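Local coordinates for uncharacterized protein (Legionella longbeachae NSW150, PDB 4JZA), which acts as a phosphoinositide phosphatase that probably removes the 3-phosphate from phosphatidylinositol 3-phosphate, and may thereby alter host lipids during infection, at residues Pro346-Tyr351 and Ala400-Tyr405; Lys472-Thr477 and Phe522-Arg527; Val596-Met601 and Arg635-Ser640. All blocks are in the same frame, centred on the assembly; numbering follows the deposited sequence.

Interaction 1 (Pro346-Tyr351 and Ala400-Tyr405)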
loop_
_atom_site.group_PDB
_atom_site.type_symbol
_atom_site.label_atom_id
_atom_site.label_comp_id
_atom_site.label_asym_id
_atom_site.label_seq_id
_atom_site.Cartn_x
_atom_site.Cartn_y
_atom_site.Cartn_z
ATOM N N PRO A 346 13.377 2.687 3.316
ATOM C CA PRO A 346 14.155 3.697 2.621
ATOM C C PRO A 346 14.927 3.163 1.427
ATOM O O PRO A 346 16.125 3.267 1.366
ATOM C CB PRO A 346 15.094 4.205 3.718
ATOM C CG PRO A 346 15.308 3.032 4.591
ATOM C CD PRO A 346 14.054 2.208 4.535
ATOM N N LEU A 347 14.208 2.605 0.488
ATOM C CA LEU A 347 14.764 2.228 -0.797
ATOM C C LEU A 347 13.681 2.331 -1.841
ATOM O O LEU A 347 12.523 2.259 -1.540
ATOM C CB LEU A 347 15.327 0.817 -0.761
ATOM C CG LEU A 347 14.381 -0.378 -0.682
ATOM C CD1 LEU A 347 15.190 -1.653 -0.850
ATOM C CD2 LEU A 347 13.660 -0.373 0.645
ATOM N N PRO A 348 14.047 2.531 -3.073
ATOM C CA PRO A 348 13.075 2.937 -4.115
ATOM C C PRO A 348 12.080 1.905 -4.554
ATOM O O PRO A 348 12.394 0.697 -4.682
ATOM C CB PRO A 348 13.946 3.222 -5.335
ATOM C CG PRO A 348 15.338 3.268 -4.836
ATOM C CD PRO A 348 15.421 2.471 -3.594
ATOM N N ALA A 349 10.901 2.412 -4.865
ATOM C CA ALA A 349 9.797 1.553 -5.195
ATOM C C ALA A 349 9.572 1.630 -6.640
ATOM O O ALA A 349 9.859 2.656 -7.268
ATOM C CB ALA A 349 8.539 1.970 -4.468
ATOM N N ASN A 350 9.037 0.534 -7.166
ATOM C CA ASN A 350 8.670 0.438 -8.558
ATOM C C ASN A 350 9.830 0.867 -9.426
ATOM O O ASN A 350 9.626 1.579 -10.407
ATOM C CB ASN A 350 7.414 1.286 -8.833
ATOM C CG ASN A 350 6.730 0.934 -10.150
ATOM O OD1 ASN A 350 6.981 -0.116 -10.785
ATOM N ND2 ASN A 350 5.848 1.814 -10.574
ATOM N N TYR A 351 11.040 0.412 -9.066
ATOM C CA TYR A 351 12.273 0.854 -9.686
ATOM C C TYR A 351 12.625 -0.028 -10.859
ATOM O O TYR A 351 12.725 -1.233 -10.720
ATOM C CB TYR A 351 13.392 0.840 -8.665
ATOM C CG TYR A 351 14.783 1.285 -9.154
ATOM C CD1 TYR A 351 14.966 2.491 -9.860
ATOM C CD2 TYR A 351 15.925 0.533 -8.844
ATOM C CE1 TYR A 351 16.227 2.925 -10.246
ATOM C CE2 TYR A 351 17.190 0.963 -9.226
ATOM C CZ TYR A 351 17.349 2.153 -9.930
ATOM O OH TYR A 351 18.630 2.537 -10.343
ATOM N N ALA A 400 20.264 8.697 -4.287
ATOM C CA ALA A 400 21.526 8.006 -4.607
ATOM C C ALA A 400 21.267 6.742 -5.395
ATOM O O ALA A 400 22.013 6.411 -6.298
ATOM C CB ALA A 400 22.315 7.664 -3.342
ATOM N N LYS A 401 20.219 6.004 -5.065
ATOM C CA LYS A 401 20.078 4.712 -5.700
ATOM C C LYS A 401 19.643 4.896 -7.165
ATOM O O LYS A 401 20.009 4.150 -8.067
ATOM C CB LYS A 401 19.083 3.908 -4.934
ATOM C CG LYS A 401 18.945 2.527 -5.477
ATOM C CD LYS A 401 20.262 1.798 -5.504
ATOM C CE LYS A 401 19.992 0.338 -5.798
ATOM N NZ LYS A 401 21.258 -0.463 -5.869
ATOM N N VAL A 402 18.908 5.958 -7.372
ATOM C CA VAL A 402 18.243 6.245 -8.624
ATOM C C VAL A 402 19.239 6.932 -9.615
ATOM O O VAL A 402 19.074 6.911 -10.854
ATOM C CB VAL A 402 16.912 7.017 -8.252
ATOM C CG1 VAL A 402 16.680 8.291 -9.011
ATOM C CG2 VAL A 402 15.711 6.078 -8.285
HETATM N N MSE A 403 20.309 7.489 -9.062
HETATM C CA MSE A 403 21.399 8.021 -9.859
HETATM C C MSE A 403 22.487 6.986 -10.056
HETATM O O MSE A 403 23.520 7.278 -10.668
HETATM C CB MSE A 403 21.948 9.233 -9.132
HETATM C CG MSE A 403 20.902 10.328 -9.009
HETATM SE SE MSE A 403 20.609 11.154 -10.767
HETATM C CE MSE A 403 18.667 11.350 -10.797
ATOM N N GLU A 404 22.286 5.756 -9.600
ATOM C CA GLU A 404 23.393 4.808 -9.610
ATOM C C GLU A 404 23.977 4.595 -11.019
ATOM O O GLU A 404 25.140 4.362 -11.116
ATOM C CB GLU A 404 23.052 3.470 -8.901
ATOM C CG GLU A 404 22.175 2.480 -9.689
ATOM C CD GLU A 404 21.672 1.284 -8.856
ATOM O OE1 GLU A 404 22.447 0.779 -8.010
ATOM O OE2 GLU A 404 20.514 0.811 -9.057
ATOM N N TYR A 405 23.195 4.689 -12.102
ATOM C CA TYR A 405 23.709 4.371 -13.457
ATOM C C TYR A 405 24.131 5.595 -14.220
ATOM O O TYR A 405 24.631 5.512 -15.348
ATOM C CB TYR A 405 22.722 3.564 -14.262
ATOM C CG TYR A 405 22.683 2.130 -13.851
ATOM C CD1 TYR A 405 23.660 1.228 -14.272
ATOM C CD2 TYR A 405 21.648 1.646 -13.021
ATOM C CE1 TYR A 405 23.624 -0.122 -13.888
ATOM C CE2 TYR A 405 21.595 0.297 -12.631
ATOM C CZ TYR A 405 22.589 -0.578 -13.074
ATOM O OH TYR A 405 22.544 -1.878 -12.690
HETATM O O HOH W 1 20.182 4.662 -12.030
#

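Interaction 2 (Lys472-Thr477 and Phe522-Arg527)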
loop_
_atom_site.group_PDB
_atom_site.type_symbol
_atom_site.label_atom_id
_atom_site.label_comp_id
_atom_site.label_asym_id
_atom_site.label_seq_id
_atom_site.Cartn_x
_atom_site.Cartn_y
_atom_site.Cartn_z
ATOM N N LYS A 472 -8.833 25.951 -8.877
ATOM C CA LYS A 472 -9.614 27.145 -9.084
ATOM C C LYS A 472 -9.287 27.463 -10.549
ATOM O O LYS A 472 -10.159 27.811 -11.345
ATOM C CB LYS A 472 -9.074 28.238 -8.162
ATOM C CG LYS A 472 -9.719 29.600 -8.330
ATOM C CD LYS A 472 -10.951 29.730 -7.454
ATOM C CE LYS A 472 -11.664 31.051 -7.704
ATOM N NZ LYS A 472 -13.130 30.891 -7.540
ATOM N N ARG A 473 -8.012 27.294 -10.890
ATOM C CA ARG A 473 -7.500 27.523 -12.245
ATOM C C ARG A 473 -6.694 26.311 -12.738
ATOM O O ARG A 473 -6.399 25.429 -11.976
ATOM C CB ARG A 473 -6.612 28.769 -12.231
ATOM C CG ARG A 473 -5.535 28.732 -11.140
ATOM C CD ARG A 473 -4.601 29.933 -11.195
ATOM N NE ARG A 473 -3.401 29.739 -10.379
ATOM C CZ ARG A 473 -2.250 29.229 -10.819
ATOM N NH1 ARG A 473 -2.098 28.832 -12.083
ATOM N NH2 ARG A 473 -1.226 29.106 -9.993
ATOM N N LEU A 474 -6.328 26.279 -14.004
ATOM C CA LEU A 474 -5.449 25.244 -14.485
ATOM C C LEU A 474 -4.059 25.494 -13.934
ATOM O O LEU A 474 -3.665 26.645 -13.789
ATOM C CB LEU A 474 -5.383 25.267 -16.010
ATOM C CG LEU A 474 -4.617 24.113 -16.675
ATOM C CD1 LEU A 474 -5.192 22.738 -16.357
ATOM C CD2 LEU A 474 -4.582 24.312 -18.178
ATOM N N TYR A 475 -3.322 24.423 -13.627
ATOM C CA TYR A 475 -1.889 24.519 -13.249
ATOM C C TYR A 475 -1.080 23.730 -14.263
ATOM O O TYR A 475 -1.429 22.578 -14.562
ATOM C CB TYR A 475 -1.634 23.912 -11.877
ATOM C CG TYR A 475 -2.196 24.694 -10.724
ATOM C CD1 TYR A 475 -3.532 24.548 -10.341
ATOM C CD2 TYR A 475 -1.381 25.562 -9.986
ATOM C CE1 TYR A 475 -4.051 25.262 -9.280
ATOM C CE2 TYR A 475 -1.892 26.277 -8.919
ATOM C CZ TYR A 475 -3.229 26.129 -8.570
ATOM O OH TYR A 475 -3.741 26.849 -7.508
ATOM N N TYR A 476 -0.035 24.341 -14.808
ATOM C CA TYR A 476 0.754 23.749 -15.882
ATOM C C TYR A 476 2.143 24.355 -15.904
ATOM O O TYR A 476 2.418 25.282 -15.163
ATOM C CB TYR A 476 0.079 23.960 -17.228
ATOM C CG TYR A 476 -0.184 25.404 -17.549
ATOM C CD1 TYR A 476 -1.261 26.066 -16.997
ATOM C CD2 TYR A 476 0.644 26.104 -18.403
ATOM C CE1 TYR A 476 -1.505 27.388 -17.288
ATOM C CE2 TYR A 476 0.407 27.426 -18.698
ATOM C CZ TYR A 476 -0.669 28.062 -18.138
ATOM O OH TYR A 476 -0.906 29.376 -18.433
ATOM N N THR A 477 3.036 23.815 -16.722
ATOM C CA THR A 477 4.360 24.407 -16.831
ATOM C C THR A 477 4.271 25.758 -17.524
ATOM O O THR A 477 3.745 25.875 -18.618
ATOM C CB THR A 477 5.308 23.517 -17.644
ATOM O OG1 THR A 477 5.081 22.146 -17.315
ATOM C CG2 THR A 477 6.736 23.860 -17.337
ATOM N N PHE A 522 -6.911 25.107 -26.707
ATOM C CA PHE A 522 -5.474 24.816 -26.678
ATOM C C PHE A 522 -5.175 23.500 -25.962
ATOM O O PHE A 522 -5.737 23.237 -24.923
ATOM C CB PHE A 522 -4.772 25.959 -25.955
ATOM C CG PHE A 522 -3.278 25.884 -26.010
ATOM C CD1 PHE A 522 -2.590 26.221 -27.184
ATOM C CD2 PHE A 522 -2.553 25.495 -24.889
ATOM C CE1 PHE A 522 -1.216 26.154 -27.243
ATOM C CE2 PHE A 522 -1.172 25.455 -24.924
ATOM C CZ PHE A 522 -0.500 25.781 -26.109
ATOM N N ASP A 523 -4.282 22.683 -26.501
ATOM C CA ASP A 523 -4.055 21.324 -25.982
ATOM C C ASP A 523 -2.979 21.311 -24.902
ATOM O O ASP A 523 -1.880 20.907 -25.149
ATOM C CB ASP A 523 -3.689 20.383 -27.148
ATOM C CG ASP A 523 -3.385 18.944 -26.712
ATOM O OD1 ASP A 523 -3.827 18.515 -25.609
ATOM O OD2 ASP A 523 -2.698 18.246 -27.514
ATOM N N TYR A 524 -3.317 21.753 -23.696
ATOM C CA TYR A 524 -2.338 21.883 -22.612
ATOM C C TYR A 524 -1.785 20.531 -22.193
ATOM O O TYR A 524 -0.649 20.445 -21.777
ATOM C CB TYR A 524 -2.957 22.526 -21.370
ATOM C CG TYR A 524 -3.168 23.998 -21.452
ATOM C CD1 TYR A 524 -2.113 24.882 -21.262
ATOM C CD2 TYR A 524 -4.415 24.514 -21.699
ATOM C CE1 TYR A 524 -2.297 26.240 -21.339
ATOM C CE2 TYR A 524 -4.607 25.868 -21.791
ATOM C CZ TYR A 524 -3.551 26.722 -21.598
ATOM O OH TYR A 524 -3.779 28.070 -21.707
ATOM N N ALA A 525 -2.615 19.499 -22.256
ATOM C CA ALA A 525 -2.177 18.161 -21.921
ATOM C C ALA A 525 -1.074 17.755 -22.887
ATOM O O ALA A 525 -0.022 17.270 -22.486
ATOM C CB ALA A 525 -3.342 17.166 -21.973
ATOM N N GLY A 526 -1.305 17.962 -24.160
ATOM C CA GLY A 526 -0.306 17.608 -25.144
ATOM C C GLY A 526 0.961 18.406 -25.013
ATOM O O GLY A 526 2.080 17.888 -25.247
ATOM N N ARG A 527 0.804 19.663 -24.639
ATOM C CA ARG A 527 1.962 20.502 -24.501
ATOM C C ARG A 527 2.855 19.876 -23.445
ATOM O O ARG A 527 4.081 19.740 -23.669
ATOM C CB ARG A 527 1.592 21.920 -24.127
ATOM C CG ARG A 527 2.788 22.792 -23.752
ATOM C CD ARG A 527 2.409 24.271 -23.760
ATOM N NE ARG A 527 3.453 25.098 -23.181
ATOM C CZ ARG A 527 3.663 25.274 -21.881
ATOM N NH1 ARG A 527 2.888 24.685 -20.974
ATOM N NH2 ARG A 527 4.670 26.050 -21.481
#

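Interaction 3 (Val596-Met601 and Arg635-Ser640)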
loop_
_atom_site.group_PDB
_atom_site.type_symbol
_atom_site.label_atom_id
_atom_site.label_comp_id
_atom_site.label_asym_id
_atom_site.label_seq_id
_atom_site.Cartn_x
_atom_site.Cartn_y
_atom_site.Cartn_z
ATOM N N VAL A 596 0.830 6.335 -30.707
ATOM C CA VAL A 596 0.473 6.446 -29.299
ATOM C C VAL A 596 -0.612 5.471 -28.911
ATOM O O VAL A 596 -0.493 4.745 -27.896
ATOM C CB VAL A 596 -0.035 7.819 -28.899
ATOM C CG1 VAL A 596 -0.476 7.787 -27.447
ATOM C CG2 VAL A 596 1.093 8.817 -29.014
ATOM N N ALA A 597 -1.676 5.468 -29.685
ATOM C CA ALA A 597 -2.801 4.600 -29.402
ATOM C C ALA A 597 -2.325 3.144 -29.412
ATOM O O ALA A 597 -2.670 2.363 -28.527
ATOM C CB ALA A 597 -3.939 4.833 -30.404
ATOM N N ASP A 598 -1.488 2.778 -30.368
ATOM C CA ASP A 598 -0.966 1.389 -30.418
ATOM C C ASP A 598 -0.211 0.992 -29.174
ATOM O O ASP A 598 -0.371 -0.140 -28.683
ATOM C CB ASP A 598 -0.015 1.185 -31.605
ATOM C CG ASP A 598 -0.746 0.961 -32.898
ATOM O OD1 ASP A 598 -1.966 0.738 -32.864
ATOM O OD2 ASP A 598 -0.085 1.018 -33.953
ATOM N N LEU A 599 0.639 1.910 -28.706
ATOM C CA LEU A 599 1.468 1.642 -27.549
ATOM C C LEU A 599 0.599 1.542 -26.308
ATOM O O LEU A 599 0.717 0.592 -25.559
ATOM C CB LEU A 599 2.558 2.693 -27.396
ATOM C CG LEU A 599 3.695 2.601 -28.449
ATOM C CD1 LEU A 599 4.701 3.687 -28.190
ATOM C CD2 LEU A 599 4.448 1.295 -28.448
ATOM N N TYR A 600 -0.307 2.502 -26.143
ATOM C CA TYR A 600 -1.208 2.530 -25.019
ATOM C C TYR A 600 -2.000 1.248 -25.013
ATOM O O TYR A 600 -2.075 0.582 -24.005
ATOM C CB TYR A 600 -2.103 3.778 -25.066
ATOM C CG TYR A 600 -3.005 3.908 -23.857
ATOM C CD1 TYR A 600 -4.167 3.159 -23.756
ATOM C CD2 TYR A 600 -2.680 4.775 -22.816
ATOM C CE1 TYR A 600 -4.980 3.255 -22.667
ATOM C CE2 TYR A 600 -3.466 4.865 -21.699
ATOM C CZ TYR A 600 -4.621 4.102 -21.634
ATOM O OH TYR A 600 -5.421 4.180 -20.519
HETATM N N MSE A 601 -2.551 0.860 -26.153
HETATM C CA MSE A 601 -3.368 -0.371 -26.191
HETATM C C MSE A 601 -2.603 -1.675 -26.118
HETATM O O MSE A 601 -3.187 -2.689 -25.928
HETATM C CB MSE A 601 -4.209 -0.380 -27.438
HETATM C CG MSE A 601 -5.246 0.754 -27.349
HETATM SE SE MSE A 601 -6.328 0.988 -28.979
HETATM C CE MSE A 601 -7.055 -0.836 -29.035
ATOM N N ARG A 635 -10.679 5.273 -27.607
ATOM C CA ARG A 635 -12.077 5.031 -27.321
ATOM C C ARG A 635 -12.790 4.391 -28.483
ATOM O O ARG A 635 -13.592 3.485 -28.298
ATOM C CB ARG A 635 -12.801 6.317 -26.913
ATOM C CG ARG A 635 -12.728 6.745 -25.431
ATOM C CD ARG A 635 -13.514 8.036 -25.271
ATOM N NE ARG A 635 -12.783 9.094 -24.594
ATOM C CZ ARG A 635 -12.537 10.301 -25.103
ATOM N NH1 ARG A 635 -12.926 10.610 -26.315
ATOM N NH2 ARG A 635 -11.863 11.213 -24.398
ATOM N N LYS A 636 -12.509 4.865 -29.682
ATOM C CA LYS A 636 -13.236 4.410 -30.844
ATOM C C LYS A 636 -12.661 3.083 -31.301
ATOM O O LYS A 636 -13.390 2.163 -31.625
ATOM C CB LYS A 636 -13.263 5.502 -31.933
ATOM C CG LYS A 636 -14.126 6.712 -31.489
ATOM C CD LYS A 636 -14.288 7.832 -32.518
ATOM C CE LYS A 636 -12.965 8.507 -32.888
ATOM N NZ LYS A 636 -13.175 9.633 -33.839
ATOM N N ARG A 637 -11.360 2.916 -31.249
ATOM C CA ARG A 637 -10.816 1.599 -31.557
ATOM C C ARG A 637 -11.404 0.454 -30.690
ATOM O O ARG A 637 -11.563 -0.696 -31.166
ATOM C CB ARG A 637 -9.301 1.633 -31.397
ATOM C CG ARG A 637 -8.557 2.261 -32.561
ATOM C CD ARG A 637 -7.089 2.216 -32.223
ATOM N NE ARG A 637 -6.189 2.930 -33.111
ATOM C CZ ARG A 637 -4.883 2.728 -33.121
ATOM N NH1 ARG A 637 -4.359 1.814 -32.329
ATOM N NH2 ARG A 637 -4.099 3.418 -33.939
ATOM N N LEU A 638 -11.694 0.762 -29.422
ATOM C CA LEU A 638 -12.290 -0.198 -28.500
ATOM C C LEU A 638 -13.813 -0.165 -28.484
ATOM O O LEU A 638 -14.423 -0.961 -27.796
ATOM C CB LEU A 638 -11.771 0.075 -27.087
ATOM C CG LEU A 638 -10.282 -0.198 -26.862
ATOM C CD1 LEU A 638 -9.833 0.383 -25.543
ATOM C CD2 LEU A 638 -10.027 -1.679 -26.865
ATOM N N ASP A 639 -14.388 0.776 -29.226
ATOM C CA ASP A 639 -15.800 0.986 -29.376
ATOM C C ASP A 639 -16.498 1.333 -28.071
ATOM O O ASP A 639 -17.671 1.044 -27.934
ATOM C CB ASP A 639 -16.461 -0.253 -30.045
ATOM C CG ASP A 639 -17.799 0.071 -30.766
ATOM O OD1 ASP A 639 -17.936 1.197 -31.319
ATOM O OD2 ASP A 639 -18.705 -0.807 -30.763
ATOM N N SER A 640 -15.815 1.967 -27.126
ATOM C CA SER A 640 -16.402 2.195 -25.817
ATOM C C SER A 640 -16.040 3.579 -25.359
ATOM O O SER A 640 -14.864 3.922 -25.414
ATOM C CB SER A 640 -15.874 1.154 -24.819
ATOM O OG SER A 640 -16.547 1.234 -23.547
#

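Interaction 1 (Pro346-Tyr351 and Ala400-Tyr405)
Tyr351 sets its CG anti to the backbone N (chi1 -180°), so the ring reaches straight across to the end of helix 388-402. Glu404 meets it from a less common first torsion. Its CG sits between the backbone N and the carbonyl carbon (chi1 77°), and the chain is extended beyond CG. The two tips join in a hydrogen bond in which Tyr351 OH donates to Glu404 OE2 over 2.9 Å. The carboxylate oxygen lies at the ring edge and uses its anti lone pair. Ring and carboxylate planes are 29° apart. The other oxygen, Glu404 OE1, forms a salt bridge with Lys401 NZ at 2.7 Å, the ammonium coming from above the carboxylate plane. This charge probably keeps Glu404 ionised and a strong acceptor. Lys401 NZ has a second partner in Tyr170 O.

A water finishes the polar end. It donates to Tyr351 OH at 3.1 Å and to Val402 O at 2.8 Å, and accepts from Tyr405 N. It thus links the ring to backbone groups near the C-terminal end of the helix. The rest is apolar. Val402 CG2 touches Tyr351 CE1 at 3.7 Å. Pro348 CG rests on Lys401 CG at 3.7 Å, where the two side chains cross at about a right angle.

Helix 388-402 is the crossover of a beta-alpha-beta unit between strands 365-374 and 412-416. Val402 packs on strand 545-549 between them. The loop after that strand has a C-X5-R sequence, so it is probably the phosphate-binding loop. Asn350, just before strand 352-359, makes a weak bond to Ser552 there.

Interaction 2 (Lys472-Thr477 and Phe522-Arg527)
Arg527 grips the backbone carbonyl of Thr477 end-on with two nitrogens. NH1 is the closer donor, 2.8 Å from Thr477 O, with an N-H...O angle of 150° and a position in the carbonyl plane. NH2 bonds to the same Thr477 O at 3.0 Å, from above that plane. With one oxygen shared by two N-H groups, this bond is the more bent, at 137°. The oxygen lies near the guanidinium plane, so both bonds leave the edge of the group. Arg527 gets there with CG anti to the backbone N and the chain extended as far as NE. Its orientation is also fixed from behind, since NE bonds to Val511 O and NH2 to Leu512 O. The hydroxyl of Thr477 turns elsewhere, to Glu528 and His466.

Thr477 follows the small antiparallel pair of strands 469-470 and 474-475, so the bond ties the exit of this hairpin to the first turn of helix 524-542. Asp523 is the N-cap of that helix. Its OD1 accepts from Gly526 N at 3.0 Å, from above the carboxylate plane.

Aromatic and apolar side chains fill the interface beside the arginine. Tyr476 presents one ring face to Tyr524 CE1, which lies over its centre. The two rings meet obliquely, with centroids 4.9 Å apart and planes at 49°. Arg527 NH1 comes to the edge of the same Tyr476 ring. Leu474 lays CD2 over a face of Tyr524 in a CH-pi contact, 3.7 Å from CD2 to the ring centroid. On the opposite face of Tyr524 lies Phe522 CD2, so the ring is held between the leucine methyl and the phenylalanine.

Interaction 3 (Val596-Met601 and Arg635-Ser640)
Two helices meet here at the surface of the protein. Helix 587-602 packs against the C-terminal end of helix 628-637, and one long arginine joins them. Arg637 has CG anti to the carbonyl carbon, and its chain is extended from CG to NE. This carries the guanidinium across to the other helix. There it lies flat on a methyl group: Ala597 CB sits over the centre of one face, 3.6 Å from Arg637 CZ.

The edge of the guanidinium makes a salt bridge. Arg637 NH1 donates to Asp598 OD1 over 2.7 Å, with an N-H...O angle of 150°. The oxygen is near the guanidinium plane, but the donor stands above the carboxylate plane, and the two planes are 52° apart. The Asp598 side chain starts out away from the 635-640 segment. Its chi1 of -80° brings the tip back toward the arginine. The other nitrogens of Arg637 are also engaged, NE by Glu633 and NH2 by Ser594 O. All three nitrogens thus have partners, which fix the rotation of the group over Ala597.

Met601 is present as selenomethionine and packs beside the charged pair. Its SE touches Arg637 CD at 3.6 Å, on the aliphatic part of the arginine chain. A bend at chi3 directs CE to Leu638, and the two side chains meet tip to tip, with Met601 CE 3.8 Å from Leu638 CD2.

Just past Leu638 the helix ends in a Schellman motif. Ser640 N bonds back to Arg635 O at 2.9 Å, Asp639 N to Lys636 O, and Asp639 takes a positive phi. This is the classic C-terminal capping motif of a helix, and here it turns the chain toward helix 643-652.

The three contacts follow one another along the chain and do not touch. Interaction 1 lies nearest the centre of the chain, beside the mixed sheet. It relies on a buried tyrosine, a water and a charged pair within one segment. Interactions 2 and 3 lie farther out, on the same side of the centre, with their own centres 23 Å apart. Interactions 1 and 2 are both partly buried, and interaction 3 is a surface contact. The arginine of interaction 2 binds a neutral backbone oxygen among aromatic rings. That of interaction 3 pairs with a carboxylate across two helices. No helix is shared, but the helix of interaction 2 leads into strand 545-549, against which interaction 1 packs.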